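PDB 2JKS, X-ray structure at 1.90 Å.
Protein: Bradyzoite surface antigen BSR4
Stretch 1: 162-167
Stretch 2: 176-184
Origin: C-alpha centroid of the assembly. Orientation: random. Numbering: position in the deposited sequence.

Stretch 1 (162-167) EARASS
Stretch 2, residues 176-184: CAYGKGSNP

Residues 162-166 run extended without forming a regular strand, their phi near -57 to -80° and psi near 140 to 161°. Stretch 2 is an irregular loop. From Cys176 to Gly179 it runs against stretch 1, from beside Ser166 (CA to Cys176 CA 4.4 Å) to beside Ala163 (CA to Gly179 CA 5.0 Å), then returns along it to Ser182, whose CA is 4.0 Å from Ala165 CA. Phi/psi are -135/177° at Ala177, -64/159° at Gly179, -42/-42° at Lys180, -102/7° at Gly181 and -76/-24° at Ser182; Ser182 N to Gly179 O, 3.0 Å, closes the turn.

Three hydrogen bonds join the stretches. Ser166 N donates to Ser182 O (3.0 Å, 164°), the one link between two backbones. Two serines, both chi1 m, supply the others, their short hydroxyls reaching main-chain groups of the other stretch: Ser182 OG donates to Arg164 O (2.7 Å), and Ser166 OG accepts from Ala177 N (2.9 Å, 169°). Ser182 OG also receives a weak bond from Gly179 N (2.9 Å), tying the turn to the contact.

Small residues meet closely here. Ala163 CB points toward stretch 2, 3.6 Å from Gly179 CA and 3.3 Å from Ser182 OG; an ideal CB on Gly179 would clash, 2.4 Å from Ala163 CB. Ala177 CB lies 3.2 Å from Arg164 O and 3.8 Å from Arg164 CG. The Arg164 side chain has chi1 p, chi2 -141° between wells and chi3 m.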

# COMPACT_ATOMS: atom_id res chain seq x y z
N GLU A 162 -5.21 -1.44 3.76
CA GLU A 162 -3.95 -1.51 4.49
C GLU A 162 -2.84 -1.88 3.53
O GLU A 162 -3.04 -2.71 2.65
CB GLU A 162 -4.02 -2.55 5.60
CG GLU A 162 -5.13 -2.21 6.59
CD GLU A 162 -5.13 -3.06 7.84
OE1 GLU A 162 -4.45 -4.11 7.87
OE2 GLU A 162 -5.82 -2.68 8.81
N ALA A 163 -1.68 -1.24 3.71
CA ALA A 163 -0.48 -1.53 2.93
C ALA A 163 -0.08 -3.01 3.04
O ALA A 163 -0.26 -3.64 4.08
CB ALA A 163 0.69 -0.66 3.47
N ARG A 164 0.49 -3.56 1.98
CA ARG A 164 1.13 -4.87 2.06
C ARG A 164 2.24 -4.85 3.13
O ARG A 164 2.77 -3.77 3.47
CB ARG A 164 1.77 -5.25 0.73
CG ARG A 164 2.96 -4.38 0.33
CD ARG A 164 2.88 -4.14 -1.16
NE ARG A 164 3.49 -5.18 -1.95
CZ ARG A 164 3.05 -5.52 -3.17
NH1 ARG A 164 1.97 -4.94 -3.69
NH2 ARG A 164 3.68 -6.47 -3.86
N ALA A 165 2.62 -6.04 3.57
CA ALA A 165 3.70 -6.17 4.54
C ALA A 165 4.99 -6.07 3.75
O ALA A 165 5.05 -6.53 2.62
CB ALA A 165 3.65 -7.57 5.27
N SER A 166 6.04 -5.53 4.36
CA SER A 166 7.38 -5.66 3.74
C SER A 166 7.73 -7.16 3.72
O SER A 166 7.45 -7.88 4.67
CB SER A 166 8.38 -4.89 4.58
OG SER A 166 8.04 -3.49 4.59
N SER A 167 8.34 -7.64 2.64
CA SER A 167 8.53 -9.08 2.47
C SER A 167 9.77 -9.44 1.65
O SER A 167 10.24 -8.64 0.87
CB SER A 167 7.30 -9.72 1.78
OG SER A 167 7.16 -9.19 0.47
N CYS A 176 9.83 -3.49 0.10
CA CYS A 176 9.59 -2.68 1.30
C CYS A 176 8.25 -1.95 1.16
O CYS A 176 7.89 -1.50 0.08
CB CYS A 176 10.71 -1.64 1.52
SG CYS A 176 12.23 -2.31 2.28
N ALA A 177 7.54 -1.87 2.27
CA ALA A 177 6.34 -1.04 2.40
C ALA A 177 6.41 -0.28 3.74
O ALA A 177 7.36 -0.44 4.52
CB ALA A 177 5.08 -1.89 2.27
N TYR A 178 5.41 0.58 4.00
CA TYR A 178 5.58 1.69 4.93
C TYR A 178 4.26 1.96 5.68
O TYR A 178 4.16 2.95 6.43
CB TYR A 178 6.01 2.98 4.17
CG TYR A 178 7.14 2.74 3.19
CD1 TYR A 178 8.46 2.58 3.66
CD2 TYR A 178 6.90 2.59 1.82
CE1 TYR A 178 9.49 2.26 2.81
CE2 TYR A 178 7.92 2.30 0.97
CZ TYR A 178 9.20 2.11 1.47
OH TYR A 178 10.19 1.86 0.59
N GLY A 179 3.29 1.07 5.51
CA GLY A 179 2.02 1.15 6.26
C GLY A 179 2.18 0.97 7.74
O GLY A 179 3.17 0.41 8.21
N LYS A 180 1.20 1.45 8.50
CA LYS A 180 1.10 1.20 9.94
C LYS A 180 1.44 -0.26 10.37
O LYS A 180 2.13 -0.48 11.38
CB LYS A 180 -0.32 1.60 10.48
CG LYS A 180 -0.40 1.75 12.01
CD LYS A 180 -1.87 1.82 12.50
CE LYS A 180 -1.99 1.89 14.04
NZ LYS A 180 -1.96 0.54 14.70
N GLY A 181 0.96 -1.24 9.61
CA GLY A 181 1.20 -2.64 9.91
C GLY A 181 2.26 -3.34 9.06
O GLY A 181 2.42 -4.53 9.17
N SER A 182 2.99 -2.60 8.22
CA SER A 182 3.89 -3.19 7.22
C SER A 182 5.18 -3.71 7.80
O SER A 182 5.82 -4.58 7.19
CB SER A 182 4.25 -2.15 6.17
OG SER A 182 3.20 -1.85 5.30
N ASN A 183 5.58 -3.19 8.96
CA ASN A 183 6.93 -3.50 9.50
C ASN A 183 6.97 -3.92 10.96
O ASN A 183 7.59 -3.26 11.78
CB ASN A 183 7.86 -2.31 9.23
CG ASN A 183 7.99 -2.01 7.73
OD1 ASN A 183 7.50 -0.98 7.25
ND2 ASN A 183 8.64 -2.91 7.00
N PRO A 184 6.29 -5.04 11.30
CA PRO A 184 6.29 -5.49 12.69
C PRO A 184 7.69 -5.84 13.20
O PRO A 184 7.92 -5.75 14.39
CB PRO A 184 5.42 -6.75 12.63
CG PRO A 184 5.42 -7.16 11.22
CD PRO A 184 5.49 -5.92 10.44